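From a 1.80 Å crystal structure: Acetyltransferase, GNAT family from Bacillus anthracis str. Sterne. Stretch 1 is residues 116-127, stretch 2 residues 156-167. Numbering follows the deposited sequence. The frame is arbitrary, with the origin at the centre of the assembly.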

# COMPACT_ATOMS: atom_id res chain seq x y z
N LYS A 116 -26.27 -8.29 19.91
CA LYS A 116 -27.54 -8.33 19.20
C LYS A 116 -27.82 -7.00 18.47
O LYS A 116 -28.95 -6.52 18.41
CB LYS A 116 -28.68 -8.72 20.16
CG LYS A 116 -28.39 -10.04 20.86
CD LYS A 116 -29.44 -10.46 21.86
CE LYS A 116 -29.06 -11.85 22.43
NZ LYS A 116 -29.97 -12.35 23.50
N LEU A 117 -26.77 -6.42 17.89
CA LEU A 117 -26.90 -5.22 17.08
C LEU A 117 -27.58 -5.51 15.74
O LEU A 117 -27.55 -6.65 15.25
CB LEU A 117 -25.52 -4.62 16.82
CG LEU A 117 -24.71 -4.16 18.02
CD1 LEU A 117 -23.28 -3.69 17.59
CD2 LEU A 117 -25.42 -3.06 18.79
N HIS A 118 -28.16 -4.47 15.14
CA HIS A 118 -28.79 -4.59 13.83
C HIS A 118 -27.85 -4.31 12.66
O HIS A 118 -27.95 -4.94 11.57
CB HIS A 118 -29.97 -3.63 13.73
CG HIS A 118 -30.52 -3.51 12.35
ND1 HIS A 118 -31.07 -4.59 11.68
CD2 HIS A 118 -30.57 -2.47 11.49
CE1 HIS A 118 -31.45 -4.20 10.47
NE2 HIS A 118 -31.16 -2.92 10.33
N ARG A 119 -26.96 -3.36 12.87
CA ARG A 119 -26.14 -2.85 11.77
C ARG A 119 -24.83 -2.23 12.24
O ARG A 119 -24.81 -1.68 13.25
CB ARG A 119 -26.94 -1.81 10.98
CG ARG A 119 -26.31 -1.27 9.67
CD ARG A 119 -27.37 -0.45 8.91
NE ARG A 119 -26.91 0.29 7.77
CZ ARG A 119 -26.69 1.60 7.74
NH1 ARG A 119 -26.24 2.13 6.66
NH2 ARG A 119 -26.91 2.35 8.77
N ILE A 120 -23.76 -2.36 11.47
CA ILE A 120 -22.48 -1.76 11.81
C ILE A 120 -21.96 -1.05 10.54
O ILE A 120 -22.05 -1.58 9.43
CB ILE A 120 -21.46 -2.78 12.36
CG1 ILE A 120 -21.98 -3.43 13.67
CG2 ILE A 120 -20.10 -2.13 12.59
CD1 ILE A 120 -21.18 -4.71 14.10
N ILE A 121 -21.48 0.18 10.73
CA ILE A 121 -21.02 1.00 9.62
C ILE A 121 -19.58 1.40 9.85
O ILE A 121 -19.06 1.35 10.98
CB ILE A 121 -21.93 2.27 9.43
CG1 ILE A 121 -21.74 3.30 10.57
CG2 ILE A 121 -23.43 1.84 9.27
CD1 ILE A 121 -20.62 4.37 10.29
N ALA A 122 -18.95 1.85 8.78
CA ALA A 122 -17.59 2.38 8.80
C ALA A 122 -17.44 3.39 7.66
O ALA A 122 -18.14 3.32 6.63
CB ALA A 122 -16.53 1.27 8.70
N THR A 123 -16.52 4.34 7.84
CA THR A 123 -16.25 5.32 6.81
C THR A 123 -14.75 5.45 6.61
O THR A 123 -13.95 5.13 7.51
CB THR A 123 -16.78 6.73 7.16
OG1 THR A 123 -16.15 7.20 8.35
CG2 THR A 123 -18.27 6.69 7.36
N CYS A 124 -14.38 5.88 5.42
CA CYS A 124 -13.00 6.27 5.17
C CYS A 124 -12.86 7.09 3.91
O CYS A 124 -13.76 7.17 3.09
CB CYS A 124 -12.09 5.06 5.10
SG CYS A 124 -12.29 4.12 3.63
N GLN A 125 -11.69 7.71 3.76
CA GLN A 125 -11.36 8.42 2.52
C GLN A 125 -11.06 7.41 1.42
O GLN A 125 -10.43 6.38 1.68
CB GLN A 125 -10.15 9.32 2.74
CG GLN A 125 -10.51 10.69 3.30
CD GLN A 125 -11.17 10.60 4.65
OE1 GLN A 125 -10.52 10.24 5.63
NE2 GLN A 125 -12.47 10.93 4.71
N PRO A 126 -11.49 7.70 0.18
CA PRO A 126 -11.22 6.79 -0.96
C PRO A 126 -9.74 6.54 -1.21
O PRO A 126 -9.39 5.49 -1.71
CB PRO A 126 -11.87 7.51 -2.14
CG PRO A 126 -12.98 8.32 -1.49
CD PRO A 126 -12.32 8.85 -0.24
N GLU A 127 -8.91 7.49 -0.80
CA GLU A 127 -7.47 7.39 -0.91
C GLU A 127 -6.88 6.37 0.08
O GLU A 127 -5.73 5.94 -0.07
CB GLU A 127 -6.84 8.77 -0.66
CG GLU A 127 -7.18 9.86 -1.69
CD GLU A 127 -8.58 10.48 -1.54
OE1 GLU A 127 -9.24 10.32 -0.46
OE2 GLU A 127 -9.03 11.15 -2.52
N TRP A 156 -11.78 20.06 2.23
CA TRP A 156 -12.93 19.12 2.18
C TRP A 156 -12.56 17.75 1.56
O TRP A 156 -12.23 17.65 0.37
CB TRP A 156 -14.10 19.71 1.38
CG TRP A 156 -14.68 20.96 1.95
CD1 TRP A 156 -14.41 22.24 1.54
CD2 TRP A 156 -15.59 21.07 3.04
NE1 TRP A 156 -15.12 23.13 2.30
CE2 TRP A 156 -15.86 22.45 3.22
CE3 TRP A 156 -16.24 20.15 3.87
CZ2 TRP A 156 -16.72 22.92 4.20
CZ3 TRP A 156 -17.11 20.62 4.86
CH2 TRP A 156 -17.33 22.00 5.02
N TRP A 157 -12.69 16.70 2.35
CA TRP A 157 -12.40 15.35 1.88
C TRP A 157 -13.67 14.60 1.52
O TRP A 157 -14.75 14.93 2.02
CB TRP A 157 -11.68 14.57 2.97
CG TRP A 157 -10.24 14.93 3.16
CD1 TRP A 157 -9.48 15.78 2.38
CD2 TRP A 157 -9.37 14.42 4.16
NE1 TRP A 157 -8.20 15.84 2.87
CE2 TRP A 157 -8.10 15.02 3.96
CE3 TRP A 157 -9.55 13.55 5.24
CZ2 TRP A 157 -7.01 14.74 4.79
CZ3 TRP A 157 -8.46 13.28 6.06
CH2 TRP A 157 -7.21 13.87 5.83
N ASP A 158 -13.50 13.60 0.65
CA ASP A 158 -14.55 12.67 0.24
C ASP A 158 -14.63 11.58 1.32
O ASP A 158 -13.74 11.44 2.12
CB ASP A 158 -14.24 11.99 -1.12
CG ASP A 158 -14.24 12.95 -2.32
OD1 ASP A 158 -14.67 14.12 -2.22
OD2 ASP A 158 -13.79 12.49 -3.40
N GLU A 159 -15.71 10.81 1.32
CA GLU A 159 -15.84 9.71 2.26
C GLU A 159 -16.54 8.56 1.57
O GLU A 159 -17.58 8.79 0.94
CB GLU A 159 -16.65 10.20 3.45
CG GLU A 159 -16.85 9.27 4.56
CD GLU A 159 -17.64 9.93 5.69
OE1 GLU A 159 -18.05 11.10 5.54
OE2 GLU A 159 -17.81 9.29 6.74
N TYR A 160 -16.01 7.35 1.71
CA TYR A 160 -16.79 6.14 1.43
C TYR A 160 -17.49 5.70 2.69
O TYR A 160 -16.93 5.80 3.77
CB TYR A 160 -15.88 4.98 1.03
CG TYR A 160 -15.29 4.99 -0.36
CD1 TYR A 160 -15.95 5.55 -1.44
CD2 TYR A 160 -14.08 4.34 -0.59
CE1 TYR A 160 -15.40 5.51 -2.72
CE2 TYR A 160 -13.54 4.27 -1.85
CZ TYR A 160 -14.19 4.87 -2.91
OH TYR A 160 -13.62 4.79 -4.16
N TYR A 161 -18.71 5.18 2.53
CA TYR A 161 -19.49 4.68 3.62
C TYR A 161 -19.83 3.21 3.36
O TYR A 161 -20.42 2.87 2.32
CB TYR A 161 -20.76 5.50 3.67
CG TYR A 161 -21.64 5.34 4.85
CD1 TYR A 161 -21.75 6.35 5.80
CD2 TYR A 161 -22.44 4.18 5.00
CE1 TYR A 161 -22.64 6.21 6.86
CE2 TYR A 161 -23.29 4.04 6.05
CZ TYR A 161 -23.39 5.07 6.97
OH TYR A 161 -24.28 4.87 8.01
N TYR A 162 -19.43 2.37 4.29
CA TYR A 162 -19.66 0.93 4.24
C TYR A 162 -20.59 0.50 5.36
O TYR A 162 -20.63 1.12 6.43
CB TYR A 162 -18.33 0.19 4.38
CG TYR A 162 -17.51 0.12 3.13
CD1 TYR A 162 -16.81 1.23 2.68
CD2 TYR A 162 -17.46 -1.05 2.36
CE1 TYR A 162 -16.07 1.16 1.55
CE2 TYR A 162 -16.70 -1.11 1.21
CZ TYR A 162 -16.01 0.01 0.81
OH TYR A 162 -15.24 0.03 -0.33
N ALA A 163 -21.32 -0.61 5.14
CA ALA A 163 -22.22 -1.12 6.15
C ALA A 163 -22.35 -2.64 6.05
O ALA A 163 -22.18 -3.24 4.97
CB ALA A 163 -23.61 -0.50 6.02
N ILE A 164 -22.67 -3.23 7.19
CA ILE A 164 -23.04 -4.65 7.25
C ILE A 164 -24.22 -4.83 8.18
O ILE A 164 -24.32 -4.18 9.23
CB ILE A 164 -21.83 -5.52 7.61
CG1 ILE A 164 -22.16 -7.01 7.46
CG2 ILE A 164 -21.30 -5.20 9.06
CD1 ILE A 164 -20.89 -7.93 7.59
N LEU A 165 -25.12 -5.73 7.77
CA LEU A 165 -26.34 -6.02 8.51
C LEU A 165 -26.26 -7.36 9.26
O LEU A 165 -25.48 -8.24 8.88
CB LEU A 165 -27.50 -6.05 7.54
CG LEU A 165 -27.98 -4.70 6.99
CD1 LEU A 165 -28.83 -4.89 5.75
CD2 LEU A 165 -28.75 -3.93 8.07
N GLU A 166 -27.06 -7.45 10.32
CA GLU A 166 -27.21 -8.68 11.14
C GLU A 166 -27.48 -9.93 10.30
O GLU A 166 -26.97 -10.99 10.62
CB GLU A 166 -28.30 -8.52 12.22
CG GLU A 166 -29.67 -8.04 11.74
CD GLU A 166 -30.68 -7.89 12.88
OE1 GLU A 166 -30.80 -8.83 13.71
OE2 GLU A 166 -31.39 -6.86 12.94
N GLU A 167 -28.21 -9.78 9.21
CA GLU A 167 -28.58 -10.93 8.38
C GLU A 167 -27.40 -11.49 7.56
O GLU A 167 -27.42 -12.64 7.12
CB GLU A 167 -29.72 -10.54 7.43
CG GLU A 167 -31.10 -10.23 8.12
CD GLU A 167 -32.19 -9.77 7.12
OE1 GLU A 167 -31.83 -9.51 5.94
OE2 GLU A 167 -33.39 -9.67 7.52
O HOH W 1 -10.82 4.52 -4.02
O HOH W 2 -10.93 12.64 -0.36
O HOH W 3 -11.85 10.64 -4.02

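Residues 119-124 and 156-165 form two antiparallel strands of one sheet, their N-to-C directions 162° apart. Together the two stretches bury 1065 Å² of surface.

The backbone ladder is regular. I120, A122 and C124 each pair through two hydrogen bonds, with I164, Y162 and Y160 in turn. I120 N donates to I164 O at 2.9 Å, and I164 N returns to I120 O at 2.9 Å. A122 N reaches Y162 O at 3.0 Å, and Y162 N reaches A122 O at 2.8 Å. C124 N to Y160 O is 3.0 Å, and Y160 N to C124 O is 2.6 Å. Between these rungs lie the non-hydrogen-bonded pairs, where CA-H groups approach carbonyls. I121 CA is 3.2 Å from Y162 O, and T123 CA is 3.2 Å from Y160 O. The strands draw closest at I121 and A163, whose CA atoms are 4.2 Å apart. The methyl of A163 adds little bulk here, and I121 CG2 lies 4.0 Å from A163 CB.

One face of the sheet carries R119, I121 and T123 beside L165, A163 and Y161. Small A163 leaves a low place between two larger neighbours on its strand, L165 and Y161. The long side chain of R119 extends over it, with chi1 to chi3 all t. R119 CD packs 3.8 Å from L165 CD2, R119 NH1 lies 3.8 Å from A163 CB, and the same NH1 comes 3.6 Å from Y161 CE2 at the ring edge. The arginine thus offers its aliphatic part to leucine and its charged end to the tyrosine; NH1 is also hydrogen-bonded elsewhere in the structure. The Y161 ring has I121 and T123 as neighbours too, with I121 CG2 3.9 Å from Y161 CE2 and T123 CG2 3.8 Å from Y161 CD1.

The other face carries I120, A122 and C124 beside I164, Y162 and Y160. All but Y160 are buried, which suits their largely apolar side chains. I120 CB meets I164 CG2 at 4.1 Å. A122 is the smallest bump in this row, while the end of the Y162 side chain leads away from stretch 1.

Past the strand, P126 fits against Y160. Its CG stands 3.8 Å from the centroid of the Y160 ring, almost on the ring normal, a CH-pi contact that suits a compact ring on a flat one. Water 1 links the same two residues, donating to P126 O at 2.9 Å and lying 2.8 Å from Y160 OH.

Q125 starts away from stretch 2, but its side chain bends back. Its NE2 donates to D158 O at 2.9 Å, and its CD rests 3.4 Å from W157 CE3. The buried amide thus gains a polar partner while packing beside indole.

At the other end, H118 ND1 donates to E166 OE2 at 2.6 Å, near the imidazole plane. E166 N also donates to H118 O at 2.9 Å. H118 NE2 lies 3.5 Å from L165 CD2, so the ring also covers part of the leucine.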